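Local coordinates for transcription initiation factor IIB (Methanocaldococcus jannaschii, PDB 5O9J), which is a mini-intein with a HINT fold, which probably excises itself from the transcription factor precursor by protein splicing, at residues Val5-Pro10 against Tyr160-Thr165; Glu45-Lys50 against Ser69-His74; Val83-Lys88 against Phe145-Glu150; Val98-Asp103 against Val116-Val121. All coordinates share one frame; numbering follows the deposited sequence.

Contact 1: residues Val5-Pro10 against Tyr160-Thr165; sequences VDYNEP and YAYDLT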
loop_
_atom_site.group_PDB
_atom_site.type_symbol
_atom_site.label_atom_id
_atom_site.label_comp_id
_atom_site.label_asym_id
_atom_site.label_seq_id
_atom_site.Cartn_x
_atom_site.Cartn_y
_atom_site.Cartn_z
ATOM N N VAL A 5 -0.848 1.963 -5.350
ATOM C CA VAL A 5 -0.675 0.528 -5.174
ATOM C C VAL A 5 -0.837 -0.213 -6.505
ATOM O O VAL A 5 -1.695 0.148 -7.319
ATOM C CB VAL A 5 -1.702 -0.021 -4.155
ATOM C CG1 VAL A 5 -1.379 -1.441 -3.803
ATOM C CG2 VAL A 5 -1.720 0.837 -2.895
ATOM N N ASP A 6 -0.026 -1.249 -6.720
ATOM C CA ASP A 6 -0.148 -2.079 -7.912
ATOM C C ASP A 6 -1.460 -2.853 -7.919
ATOM O O ASP A 6 -1.974 -3.249 -6.867
ATOM C CB ASP A 6 1.029 -3.054 -8.027
ATOM C CG ASP A 6 0.969 -3.904 -9.299
ATOM O OD1 ASP A 6 1.224 -3.367 -10.399
ATOM O OD2 ASP A 6 0.666 -5.111 -9.200
ATOM N N TYR A 7 -1.979 -3.058 -9.126
ATOM C CA TYR A 7 -3.255 -3.721 -9.383
ATOM C C TYR A 7 -3.511 -4.974 -8.556
ATOM O O TYR A 7 -4.609 -5.165 -8.040
ATOM C CB TYR A 7 -3.336 -4.092 -10.868
ATOM C CG TYR A 7 -4.675 -4.631 -11.337
ATOM C CD1 TYR A 7 -4.999 -5.982 -11.205
ATOM C CD2 TYR A 7 -5.603 -3.793 -11.953
ATOM C CE1 TYR A 7 -6.217 -6.474 -11.650
ATOM C CE2 TYR A 7 -6.818 -4.273 -12.400
ATOM C CZ TYR A 7 -7.120 -5.609 -12.245
ATOM O OH TYR A 7 -8.334 -6.071 -12.692
ATOM N N ASN A 8 -2.509 -5.838 -8.458
ATOM C CA ASN A 8 -2.739 -7.179 -7.929
ATOM C C ASN A 8 -2.883 -7.277 -6.412
ATOM O O ASN A 8 -3.349 -8.298 -5.926
ATOM C CB ASN A 8 -1.619 -8.126 -8.378
ATOM C CG ASN A 8 -1.900 -8.772 -9.730
ATOM O OD1 ASN A 8 -3.010 -8.687 -10.256
ATOM N ND2 ASN A 8 -0.890 -9.434 -10.293
ATOM N N GLU A 9 -2.491 -6.244 -5.667
ATOM C CA GLU A 9 -2.479 -6.350 -4.208
ATOM C C GLU A 9 -3.870 -6.604 -3.638
ATOM O O GLU A 9 -4.775 -5.786 -3.790
ATOM C CB GLU A 9 -1.891 -5.091 -3.565
ATOM C CG GLU A 9 -0.510 -4.739 -4.049
ATOM C CD GLU A 9 0.448 -5.899 -3.982
ATOM O OE1 GLU A 9 0.573 -6.512 -2.896
ATOM O OE2 GLU A 9 1.080 -6.199 -5.024
ATOM N N PRO A 10 -4.043 -7.750 -2.971
ATOM C CA PRO A 10 -5.324 -8.078 -2.347
ATOM C C PRO A 10 -5.663 -7.148 -1.200
ATOM O O PRO A 10 -4.782 -6.773 -0.424
ATOM C CB PRO A 10 -5.112 -9.512 -1.847
ATOM C CG PRO A 10 -3.661 -9.668 -1.759
ATOM C CD PRO A 10 -3.071 -8.844 -2.837
ATOM N N TYR A 160 -1.450 0.804 -14.455
ATOM C CA TYR A 160 -1.997 1.798 -13.544
ATOM C C TYR A 160 -1.602 1.464 -12.096
ATOM O O TYR A 160 -1.330 0.311 -11.769
ATOM C CB TYR A 160 -3.521 1.872 -13.683
ATOM C CG TYR A 160 -4.031 2.623 -14.913
ATOM C CD1 TYR A 160 -3.823 2.131 -16.203
ATOM C CD2 TYR A 160 -4.750 3.808 -14.779
ATOM C CE1 TYR A 160 -4.302 2.818 -17.328
ATOM C CE2 TYR A 160 -5.233 4.494 -15.888
ATOM C CZ TYR A 160 -5.006 3.998 -17.157
ATOM O OH TYR A 160 -5.489 4.686 -18.254
ATOM N N ALA A 161 -1.542 2.484 -11.249
ATOM C CA ALA A 161 -1.386 2.309 -9.807
ATOM C C ALA A 161 -2.628 2.871 -9.139
ATOM O O ALA A 161 -3.296 3.736 -9.709
ATOM C CB ALA A 161 -0.146 2.998 -9.310
ATOM N N TYR A 162 -2.944 2.397 -7.939
ATOM C CA TYR A 162 -4.260 2.652 -7.365
ATOM C C TYR A 162 -4.241 3.250 -5.957
ATOM O O TYR A 162 -3.302 3.042 -5.181
ATOM C CB TYR A 162 -5.071 1.353 -7.377
ATOM C CG TYR A 162 -5.225 0.782 -8.769
ATOM C CD1 TYR A 162 -4.242 -0.029 -9.317
ATOM C CD2 TYR A 162 -6.340 1.075 -9.548
ATOM C CE1 TYR A 162 -4.360 -0.540 -10.600
ATOM C CE2 TYR A 162 -6.472 0.561 -10.831
ATOM C CZ TYR A 162 -5.476 -0.244 -11.348
ATOM O OH TYR A 162 -5.574 -0.765 -12.617
ATOM N N ASP A 163 -5.304 3.984 -5.642
ATOM C CA ASP A 163 -5.423 4.730 -4.390
ATOM C C ASP A 163 -6.787 4.545 -3.727
ATOM O O ASP A 163 -7.829 4.577 -4.387
ATOM C CB ASP A 163 -5.195 6.222 -4.640
ATOM C CG ASP A 163 -3.760 6.656 -4.397
ATOM O OD1 ASP A 163 -3.398 6.861 -3.219
ATOM O OD2 ASP A 163 -2.993 6.779 -5.383
ATOM N N LEU A 164 -6.778 4.365 -2.412
ATOM C CA LEU A 164 -7.998 4.481 -1.628
ATOM C C LEU A 164 -7.848 5.719 -0.767
ATOM O O LEU A 164 -6.735 6.061 -0.363
ATOM C CB LEU A 164 -8.235 3.238 -0.762
ATOM C CG LEU A 164 -8.333 1.870 -1.446
ATOM C CD1 LEU A 164 -8.409 0.747 -0.419
ATOM C CD2 LEU A 164 -9.537 1.807 -2.370
ATOM N N THR A 165 -8.951 6.406 -0.497
ATOM C CA THR A 165 -8.930 7.470 0.490
ATOM C C THR A 165 -9.702 6.997 1.704
ATOM O O THR A 165 -10.911 6.759 1.642
ATOM C CB THR A 165 -9.530 8.792 -0.035
ATOM O OG1 THR A 165 -8.755 9.261 -1.144
ATOM C CG2 THR A 165 -9.516 9.855 1.057
HETATM O O HOH W 1 -0.919 -2.251 -11.703
#
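Tyr7 and Tyr162 run side by side and point the same way, their ring planes at 69° and their centroids 5.7 Å apart, an oblique pairing. The Tyr162 hydroxyl lies in the plane of the Tyr7 ring at its edge, with OH of Tyr162 3.1 Å from CD2 of Tyr7. Further back, CE1 of Tyr162 rests against CA and CB of Tyr7. CG of Tyr7 stands anti to its backbone N (chi1 -173°), whereas CG of Tyr162 is anti to the carbonyl carbon (chi1 -58°). The Tyr162 hydroxyl is hydrogen-bonded to Ser158 OG, which holds the tip of the ring, and to a glycerol probably from the crystallisation liquor. At the backbone, Val5 and Tyr162 form an antiparallel hydrogen-bonded pair: Val5 N donates to Tyr162 O at 2.7 Å, almost straight, and Tyr162 N returns a more bent bond to Val5 O at 2.6 Å. Beyond this pair the chain turns away in a type I beta turn from Asp6 to Glu9, and one water links the segments, donating to Asp6 OD1 and Tyr160 O and accepting from Tyr7 N. The other Asp6 oxygen, OD2, is held by Thr157 OG1. The short strand 5-6 is the outermost strand of a five-stranded antiparallel sheet of the HINT fold, with strand 70-75 on the far side of strand 160-165 and helix 24-33 packed against both tyrosines.

Contact 2: residues Glu45-Lys50 against Ser69-His74; sequences EIAKCK and SEVSRH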
loop_
_atom_site.group_PDB
_atom_site.type_symbol
_atom_site.label_atom_id
_atom_site.label_comp_id
_atom_site.label_asym_id
_atom_site.label_seq_id
_atom_site.Cartn_x
_atom_site.Cartn_y
_atom_site.Cartn_z
ATOM N N GLU A 45 -7.568 9.861 -12.244
ATOM C CA GLU A 45 -9.003 9.594 -12.336
ATOM C C GLU A 45 -9.555 9.291 -10.946
ATOM O O GLU A 45 -9.139 8.319 -10.327
ATOM C CB GLU A 45 -9.267 8.406 -13.256
ATOM C CG GLU A 45 -10.104 8.684 -14.487
ATOM C CD GLU A 45 -10.115 7.493 -15.448
ATOM O OE1 GLU A 45 -9.096 6.766 -15.523
ATOM O OE2 GLU A 45 -11.146 7.276 -16.119
ATOM N N ILE A 46 -10.485 10.105 -10.460
ATOM C CA ILE A 46 -10.996 9.944 -9.107
ATOM C C ILE A 46 -12.494 9.715 -9.097
ATOM O O ILE A 46 -13.247 10.474 -9.705
ATOM C CB ILE A 46 -10.691 11.181 -8.250
ATOM C CG1 ILE A 46 -9.183 11.407 -8.165
ATOM C CG2 ILE A 46 -11.300 11.035 -6.865
ATOM C CD1 ILE A 46 -8.809 12.854 -7.910
ATOM N N ALA A 47 -12.929 8.669 -8.405
ATOM C CA ALA A 47 -14.353 8.418 -8.211
ATOM C C ALA A 47 -14.665 8.394 -6.744
ATOM O O ALA A 47 -13.956 7.750 -5.973
ATOM C CB ALA A 47 -14.771 7.101 -8.854
ATOM N N LYS A 48 -15.719 9.092 -6.346
ATOM C CA LYS A 48 -16.194 8.971 -4.980
ATOM C C LYS A 48 -17.057 7.717 -4.932
ATOM O O LYS A 48 -17.693 7.374 -5.925
ATOM C CB LYS A 48 -16.972 10.212 -4.540
ATOM C CG LYS A 48 -18.458 9.982 -4.354
ATOM C CD LYS A 48 -18.955 10.760 -3.151
ATOM C CE LYS A 48 -20.378 10.371 -2.770
ATOM N NZ LYS A 48 -20.810 11.050 -1.511
ATOM N N CYS A 49 -17.059 7.015 -3.801
ATOM C CA CYS A 49 -17.817 5.770 -3.703
ATOM C C CYS A 49 -18.622 5.642 -2.406
ATOM O O CYS A 49 -18.371 6.342 -1.423
ATOM C CB CYS A 49 -16.878 4.569 -3.855
ATOM S SG CYS A 49 -15.561 4.467 -2.627
ATOM N N LYS A 50 -19.592 4.732 -2.425
ATOM C CA LYS A 50 -20.519 4.534 -1.318
ATOM C C LYS A 50 -20.566 3.069 -0.892
ATOM O O LYS A 50 -20.591 2.172 -1.732
ATOM C CB LYS A 50 -21.926 4.990 -1.714
ATOM C CG LYS A 50 -22.060 6.462 -2.075
ATOM C CD LYS A 50 -21.696 7.379 -0.915
ATOM C CE LYS A 50 -22.819 8.381 -0.649
ATOM N NZ LYS A 50 -22.446 9.451 0.320
ATOM N N SER A 69 -13.776 6.820 1.150
ATOM C CA SER A 69 -14.566 7.946 0.658
ATOM C C SER A 69 -14.503 8.036 -0.860
ATOM O O SER A 69 -15.505 8.313 -1.512
ATOM C CB SER A 69 -14.084 9.251 1.283
ATOM O OG SER A 69 -12.699 9.413 1.047
ATOM N N GLU A 70 -13.317 7.808 -1.415
ATOM C CA GLU A 70 -13.128 7.839 -2.859
ATOM C C GLU A 70 -12.012 6.885 -3.275
ATOM O O GLU A 70 -11.193 6.463 -2.452
ATOM C CB GLU A 70 -12.820 9.269 -3.337
ATOM C CG GLU A 70 -11.577 9.873 -2.706
ATOM C CD GLU A 70 -11.282 11.302 -3.155
ATOM O OE1 GLU A 70 -12.232 12.078 -3.420
ATOM O OE2 GLU A 70 -10.079 11.643 -3.234
ATOM N N VAL A 71 -11.993 6.523 -4.553
ATOM C CA VAL A 71 -10.914 5.706 -5.093
ATOM C C VAL A 71 -10.339 6.416 -6.301
ATOM O O VAL A 71 -10.988 7.284 -6.884
ATOM C CB VAL A 71 -11.381 4.297 -5.507
ATOM C CG1 VAL A 71 -12.016 3.559 -4.321
ATOM C CG2 VAL A 71 -12.359 4.382 -6.670
ATOM N N SER A 72 -9.124 6.051 -6.680
ATOM C CA SER A 72 -8.517 6.681 -7.834
ATOM C C SER A 72 -7.461 5.778 -8.443
ATOM O O SER A 72 -7.037 4.793 -7.833
ATOM C CB SER A 72 -7.920 8.044 -7.452
ATOM O OG SER A 72 -6.720 7.913 -6.716
ATOM N N ARG A 73 -7.061 6.115 -9.663
ATOM C CA ARG A 73 -6.017 5.407 -10.379
ATOM C C ARG A 73 -5.287 6.412 -11.257
ATOM O O ARG A 73 -5.844 7.460 -11.595
ATOM C CB ARG A 73 -6.597 4.275 -11.229
ATOM C CG ARG A 73 -7.441 4.775 -12.418
ATOM C CD ARG A 73 -8.114 3.651 -13.208
ATOM N NE ARG A 73 -9.033 4.192 -14.215
ATOM C CZ ARG A 73 -9.849 3.457 -14.968
ATOM N NH1 ARG A 73 -9.873 2.138 -14.834
ATOM N NH2 ARG A 73 -10.648 4.043 -15.856
ATOM N N HIS A 74 -4.044 6.097 -11.616
ATOM C CA HIS A 74 -3.304 6.877 -12.605
ATOM C C HIS A 74 -2.316 5.965 -13.312
ATOM O O HIS A 74 -1.910 4.940 -12.753
ATOM C CB HIS A 74 -2.596 8.077 -11.961
ATOM C CG HIS A 74 -1.643 7.715 -10.857
ATOM N ND1 HIS A 74 -0.302 7.479 -11.072
ATOM C CD2 HIS A 74 -1.847 7.573 -9.527
ATOM C CE1 HIS A 74 0.278 7.194 -9.931
ATOM N NE2 HIS A 74 -0.621 7.240 -8.965
#
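Glu45 lies alongside Arg73, both side chains pointing the same way, and its carboxylate meets the edge of the guanidinium in a salt bridge. OE1 of Glu45 takes two bonds, from Arg73 NE at 2.9 Å and from Arg73 NH2 at 3.2 Å, while the NH2 bond to OE2 is weak. The grip is side-on but twisted: the two planes are 44° apart; OE1 lies near the plane of the Arg73 guanidinium, while NE approaches it from above the carboxylate plane. An extended chain from CG to NE carries the Arg73 head to this position, and its NH1 is engaged by Asp29 of helix 24-33, an arrangement that probably favours the charged form of both acids. Along the backbone, strands 45-48 and 70-74 form an antiparallel pairing inside the five-stranded sheet of the HINT fold. Glu45 with Arg73 and Ala47 with Val71 are its hydrogen-bonded pairs; in the latter, Val71 N reaches Ala47 O at 2.7 Å and Ala47 N reaches Val71 O at 2.8 Å, both bonds nearly along the C=O axis. Cys49 N adds a bond to Ser69 O, and Cys49 SG rests on Val71 CG1 at 4.0 Å. On the face of Ile46, Ser72 and Glu70, the Ile46 side chain crosses Glu70 obliquely. There CG2 of Ile46 touches the Glu70 carboxylate, whose OE1 is salt-bridged to Arg39, and CG1 of Ile46 meets Ser72 CB at 3.7 Å.

Contact 3: residues Val83-Lys88 against Phe145-Glu150; sequences VVEGNK and FLKIKE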
loop_
_atom_site.group_PDB
_atom_site.type_symbol
_atom_site.label_atom_id
_atom_site.label_comp_id
_atom_site.label_asym_id
_atom_site.label_seq_id
_atom_site.Cartn_x
_atom_site.Cartn_y
_atom_site.Cartn_z
ATOM N N VAL A 83 12.961 -7.480 -3.151
ATOM C CA VAL A 83 12.947 -8.867 -2.705
ATOM C C VAL A 83 13.921 -9.047 -1.551
ATOM O O VAL A 83 15.097 -8.708 -1.676
ATOM C CB VAL A 83 13.300 -9.833 -3.850
ATOM C CG1 VAL A 83 13.084 -11.266 -3.408
ATOM C CG2 VAL A 83 12.455 -9.524 -5.074
ATOM N N VAL A 84 13.427 -9.563 -0.425
ATOM C CA VAL A 84 14.251 -9.732 0.773
ATOM C C VAL A 84 14.409 -11.206 1.122
ATOM O O VAL A 84 13.790 -12.056 0.482
ATOM C CB VAL A 84 13.659 -8.981 1.991
ATOM C CG1 VAL A 84 13.589 -7.479 1.719
ATOM C CG2 VAL A 84 12.281 -9.525 2.348
ATOM N N GLU A 85 15.247 -11.501 2.122
ATOM C CA GLU A 85 15.440 -12.871 2.618
ATOM C C GLU A 85 14.122 -13.610 2.827
ATOM O O GLU A 85 13.144 -13.028 3.307
ATOM C CB GLU A 85 16.187 -12.886 3.955
ATOM C CG GLU A 85 17.451 -12.069 4.071
ATOM C CD GLU A 85 17.930 -12.017 5.523
ATOM O OE1 GLU A 85 17.641 -12.972 6.280
ATOM O OE2 GLU A 85 18.564 -11.019 5.925
ATOM N N GLY A 86 14.107 -14.898 2.498
ATOM C CA GLY A 86 12.896 -15.695 2.599
ATOM C C GLY A 86 11.980 -15.492 1.403
ATOM O O GLY A 86 10.829 -15.932 1.399
ATOM N N ASN A 87 12.507 -14.820 0.383
ATOM C CA ASN A 87 11.761 -14.508 -0.832
ATOM C C ASN A 87 10.438 -13.797 -0.565
ATOM O O ASN A 87 9.444 -14.060 -1.239
ATOM C CB ASN A 87 11.516 -15.780 -1.650
ATOM C CG ASN A 87 12.733 -16.186 -2.464
ATOM O OD1 ASN A 87 13.601 -16.917 -1.985
ATOM N ND2 ASN A 87 12.809 -15.696 -3.699
ATOM N N LYS A 88 10.432 -12.914 0.434
ATOM C CA LYS A 88 9.355 -11.944 0.598
ATOM C C LYS A 88 9.590 -10.811 -0.391
ATOM O O LYS A 88 10.732 -10.419 -0.636
ATOM C CB LYS A 88 9.296 -11.399 2.027
ATOM C CG LYS A 88 8.562 -12.274 3.015
ATOM C CD LYS A 88 8.682 -11.719 4.428
ATOM C CE LYS A 88 7.916 -12.576 5.422
ATOM N NZ LYS A 88 8.652 -12.729 6.713
ATOM N N PHE A 145 14.202 -8.155 10.868
ATOM C CA PHE A 145 15.217 -7.464 10.072
ATOM C C PHE A 145 15.702 -8.336 8.926
ATOM O O PHE A 145 16.295 -9.394 9.143
ATOM C CB PHE A 145 16.388 -7.049 10.967
ATOM C CG PHE A 145 15.986 -6.124 12.077
ATOM C CD1 PHE A 145 15.381 -6.615 13.219
ATOM C CD2 PHE A 145 16.179 -4.757 11.965
ATOM C CE1 PHE A 145 14.990 -5.760 14.238
ATOM C CE2 PHE A 145 15.795 -3.898 12.987
ATOM C CZ PHE A 145 15.197 -4.402 14.123
ATOM N N LEU A 146 15.455 -7.887 7.702
ATOM C CA LEU A 146 15.712 -8.720 6.541
ATOM C C LEU A 146 16.493 -7.966 5.470
ATOM O O LEU A 146 16.131 -6.841 5.099
ATOM C CB LEU A 146 14.390 -9.236 5.968
ATOM C CG LEU A 146 13.470 -10.023 6.910
ATOM C CD1 LEU A 146 12.102 -10.233 6.279
ATOM C CD2 LEU A 146 14.083 -11.367 7.327
ATOM N N LYS A 147 17.560 -8.595 4.979
ATOM C CA LYS A 147 18.377 -8.014 3.921
ATOM C C LYS A 147 17.658 -8.026 2.576
ATOM O O LYS A 147 16.972 -8.990 2.233
ATOM C CB LYS A 147 19.716 -8.760 3.782
ATOM C CG LYS A 147 20.770 -8.414 4.832
ATOM C CD LYS A 147 22.119 -9.070 4.501
ATOM C CE LYS A 147 23.182 -8.784 5.567
ATOM N NZ LYS A 147 23.581 -9.988 6.366
ATOM N N ILE A 148 17.826 -6.954 1.815
ATOM C CA ILE A 148 17.358 -6.924 0.441
ATOM C C ILE A 148 18.218 -7.857 -0.421
ATOM O O ILE A 148 19.446 -7.800 -0.371
ATOM C CB ILE A 148 17.399 -5.488 -0.129
ATOM C CG1 ILE A 148 16.409 -4.590 0.625
ATOM C CG2 ILE A 148 17.122 -5.496 -1.621
ATOM C CD1 ILE A 148 16.431 -3.136 0.195
ATOM N N LYS A 149 17.571 -8.730 -1.188
ATOM C CA LYS A 149 18.283 -9.607 -2.114
ATOM C C LYS A 149 18.322 -9.017 -3.516
ATOM O O LYS A 149 19.393 -8.879 -4.118
ATOM C CB LYS A 149 17.637 -10.989 -2.165
ATOM C CG LYS A 149 17.797 -11.811 -0.904
ATOM C CD LYS A 149 17.591 -13.289 -1.205
ATOM C CE LYS A 149 16.251 -13.551 -1.882
ATOM N NZ LYS A 149 16.094 -14.983 -2.282
ATOM N N GLU A 150 17.148 -8.687 -4.045
ATOM C CA GLU A 150 17.055 -8.066 -5.363
ATOM C C GLU A 150 16.298 -6.755 -5.300
ATOM O O GLU A 150 15.478 -6.539 -4.403
ATOM C CB GLU A 150 16.368 -9.000 -6.367
ATOM C CG GLU A 150 17.095 -10.306 -6.623
ATOM C CD GLU A 150 16.238 -11.316 -7.369
ATOM O OE1 GLU A 150 15.252 -10.904 -8.020
ATOM O OE2 GLU A 150 16.544 -12.526 -7.297
#
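Glu85, Val83 and Lys149 bury the most surface here, each in a different way. The Glu85 chain, extended beyond CG, crosses Lys147 obliquely and sets its carboxylate over the backbone of segment 145-150. There OE2 of Glu85 accepts from Lys147 N at 2.8 Å, the donor standing above the carboxylate plane; a side-chain oxygen here does what a main-chain carbonyl would do in a regular pairing. Glu85 N completes the exchange by donating to Lys147 O at 3.0 Å. Val83 faces two residues at once, Lys149 and Glu150, in a classic beta bulge. Its carbonyl oxygen is gripped twice, by Lys149 N at 2.5 Å and by Glu150 N at 3.1 Å, and Val83 N donates to Glu150 O. The Val83 and Glu150 side chains run alongside each other, CB against CB. Lys149, bent at its third torsion (chi3 -55°), folds back over the turn and passes CE over Val84 O. NZ of Lys149 donates a hydrogen bond to OD1 of Asn87 at 3.2 Å, from above the amide carbonyl plane. Between these polar links, CG2 of Val84 meets CD1 of Leu146 at 4.0 Å, the two chains crossing at about a right angle. Strands 88-92, 79-84, 143-154 and 119-123, in that order, form a four-stranded antiparallel sheet of the intein's HINT fold; the turn at 85-87 joins its first two strands, and Leu120 of the last touches both Val84 and Ile148.

Contact 4: residues Val98-Asp103 against Val116-Val121; sequences VFTIRD and VGDILV
Two beta strands of the HINT fold, 98-102 and 119-121, run with the directions of these short segments 135° apart, well off antiparallel, and are joined by a single backbone bridge at Thr100 and Leu120. Flanking it, Ile101 N donates to Ile119 O at 2.9 Å, nearly along the C=O axis, and Val121 N donates to Phe99 O at 3.1 Å from above the carbonyl plane. Ile101 and Ile119 lie side by side, CD1 of Ile101 4.0 Å from CG2 of Ile119, while Leu120 CD2 touches both Val98 CG2 and Thr100 OG1, whose hydroxyl donates to Val98 O. Beyond the bridge, Arg102 bends at its second torsion (chi2 -69°) and grips Asp118 side-on. NE of Arg102 reaches OD1 of Asp118 at 3.0 Å; NH1 of Arg102 takes the syn lone pair of OD2 of Asp118 at a very short 2.5 Å. The planes are only 26° apart. A water donates to Ile101 O and Asp118 OD1 and accepts from Ile119 N, bridging the two segments beside the ion pair. Lys115 N also binds Asp118 OD2, and Arg102 NH1 also donates a hydrogen bond to Glu113 O. With each carboxylate oxygen thus engaged, buried Asp118 is probably ionised, and its rotation is fixed.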
loop_
_atom_site.group_PDB
_atom_site.type_symbol
_atom_site.label_atom_id
_atom_site.label_comp_id
_atom_site.label_asym_id
_atom_site.label_seq_id
_atom_site.Cartn_x
_atom_site.Cartn_y
_atom_site.Cartn_z
ATOM N N VAL A 98 10.673 3.196 3.011
ATOM C CA VAL A 98 10.601 2.053 3.910
ATOM C C VAL A 98 11.660 2.149 5.000
ATOM O O VAL A 98 12.765 2.644 4.764
ATOM C CB VAL A 98 10.779 0.724 3.149
ATOM C CG1 VAL A 98 9.573 0.447 2.275
ATOM C CG2 VAL A 98 12.039 0.762 2.310
ATOM N N PHE A 99 11.318 1.681 6.196
ATOM C CA PHE A 99 12.259 1.706 7.307
ATOM C C PHE A 99 13.484 0.882 6.988
ATOM O O PHE A 99 13.387 -0.308 6.696
ATOM C CB PHE A 99 11.602 1.203 8.589
ATOM C CG PHE A 99 10.811 2.252 9.299
ATOM C CD1 PHE A 99 10.805 3.552 8.832
ATOM C CD2 PHE A 99 10.098 1.952 10.440
ATOM C CE1 PHE A 99 10.088 4.531 9.478
ATOM C CE2 PHE A 99 9.388 2.933 11.101
ATOM C CZ PHE A 99 9.377 4.220 10.614
ATOM N N THR A 100 14.637 1.538 7.034
ATOM C CA THR A 100 15.911 0.911 6.707
ATOM C C THR A 100 16.911 1.218 7.815
ATOM O O THR A 100 16.812 2.249 8.479
ATOM C CB THR A 100 16.479 1.423 5.360
ATOM O OG1 THR A 100 15.419 1.575 4.408
ATOM C CG2 THR A 100 17.513 0.461 4.800
ATOM N N ILE A 101 17.879 0.336 8.018
ATOM C CA ILE A 101 18.980 0.678 8.902
ATOM C C ILE A 101 20.024 1.450 8.117
ATOM O O ILE A 101 20.622 0.943 7.176
ATOM C CB ILE A 101 19.615 -0.556 9.552
ATOM C CG1 ILE A 101 18.602 -1.204 10.497
ATOM C CG2 ILE A 101 20.867 -0.151 10.315
ATOM C CD1 ILE A 101 19.175 -2.279 11.390
ATOM N N ARG A 102 20.219 2.702 8.490
ATOM C CA ARG A 102 21.205 3.537 7.824
ATOM C C ARG A 102 21.945 4.298 8.896
ATOM O O ARG A 102 21.321 4.932 9.746
ATOM C CB ARG A 102 20.544 4.498 6.827
ATOM C CG ARG A 102 20.039 3.829 5.568
ATOM C CD ARG A 102 21.196 3.350 4.708
ATOM N NE ARG A 102 20.739 2.725 3.469
ATOM C CZ ARG A 102 20.389 3.398 2.375
ATOM N NH1 ARG A 102 19.987 2.743 1.293
ATOM N NH2 ARG A 102 20.433 4.727 2.361
ATOM N N ASP A 103 23.270 4.216 8.866
ATOM C CA ASP A 103 24.095 4.825 9.900
ATOM C C ASP A 103 23.571 4.476 11.294
ATOM O O ASP A 103 23.226 5.397 12.067
ATOM C CB ASP A 103 24.140 6.332 9.752
ATOM C CG ASP A 103 24.707 6.780 8.400
ATOM O OD1 ASP A 103 25.728 6.224 7.933
ATOM O OD2 ASP A 103 24.104 7.703 7.800
ATOM N N VAL A 116 20.933 -3.304 -2.675
ATOM C CA VAL A 116 21.063 -4.706 -2.280
ATOM C C VAL A 116 21.952 -4.783 -1.043
ATOM O O VAL A 116 22.936 -4.056 -0.946
ATOM C CB VAL A 116 21.655 -5.574 -3.424
ATOM C CG1 VAL A 116 21.910 -7.003 -2.951
ATOM C CG2 VAL A 116 20.733 -5.566 -4.637
ATOM N N GLY A 117 21.592 -5.628 -0.082
ATOM C CA GLY A 117 22.329 -5.687 1.164
ATOM C C GLY A 117 21.776 -4.789 2.260
ATOM O O GLY A 117 22.095 -4.975 3.442
ATOM N N ASP A 118 20.961 -3.806 1.880
ATOM C CA ASP A 118 20.296 -2.953 2.866
ATOM C C ASP A 118 19.456 -3.800 3.803
ATOM O O ASP A 118 18.904 -4.823 3.397
ATOM C CB ASP A 118 19.408 -1.906 2.190
ATOM C CG ASP A 118 20.039 -0.528 2.173
ATOM O OD1 ASP A 118 20.869 -0.244 3.059
ATOM O OD2 ASP A 118 19.695 0.276 1.277
ATOM N N ILE A 119 19.370 -3.376 5.058
ATOM C CA ILE A 119 18.555 -4.071 6.044
ATOM C C ILE A 119 17.229 -3.350 6.248
ATOM O O ILE A 119 17.194 -2.223 6.734
ATOM C CB ILE A 119 19.273 -4.193 7.403
ATOM C CG1 ILE A 119 20.573 -4.988 7.248
ATOM C CG2 ILE A 119 18.357 -4.851 8.435
ATOM C CD1 ILE A 119 21.289 -5.241 8.563
ATOM N N LEU A 120 16.143 -4.007 5.858
ATOM C CA LEU A 120 14.810 -3.462 6.050
ATOM C C LEU A 120 14.218 -3.938 7.363
ATOM O O LEU A 120 14.511 -5.036 7.831
ATOM C CB LEU A 120 13.888 -3.855 4.898
ATOM C CG LEU A 120 14.254 -3.276 3.533
ATOM C CD1 LEU A 120 13.136 -3.529 2.521
ATOM C CD2 LEU A 120 14.551 -1.793 3.658
ATOM N N VAL A 121 13.392 -3.093 7.961
ATOM C CA VAL A 121 12.666 -3.481 9.154
ATOM C C VAL A 121 11.224 -3.764 8.769
ATOM O O VAL A 121 10.491 -2.864 8.386
ATOM C CB VAL A 121 12.723 -2.393 10.236
ATOM C CG1 VAL A 121 12.082 -2.902 11.533
ATOM C CG2 VAL A 121 14.166 -1.971 10.480
HETATM O O HOH W 2 21.009 -1.165 5.758
#

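How the contacts relate
The four contacts form two touching pairs; contact 1 lies near the middle of the chain, and contact 2 is on the opposite side of the centre from contacts 3 and 4. Contacts 1 and 2, with centres 11 Å apart, share a five-stranded antiparallel sheet in which strands 160-165 and 70-75 are neighbours. Contacts 3 and 4, their centres also 11 Å apart, meet where strands 143-154 and 119-123 adjoin. The centre of contact 2 lies about 33 Å from those of contacts 3 and 4. Along the sequence, contact 1 closes a loop holding all the others; contact 2 comes first within it, and contact 4 is nested inside contact 3. The chain's start is thus built into the same HINT-fold sheet as a late strand.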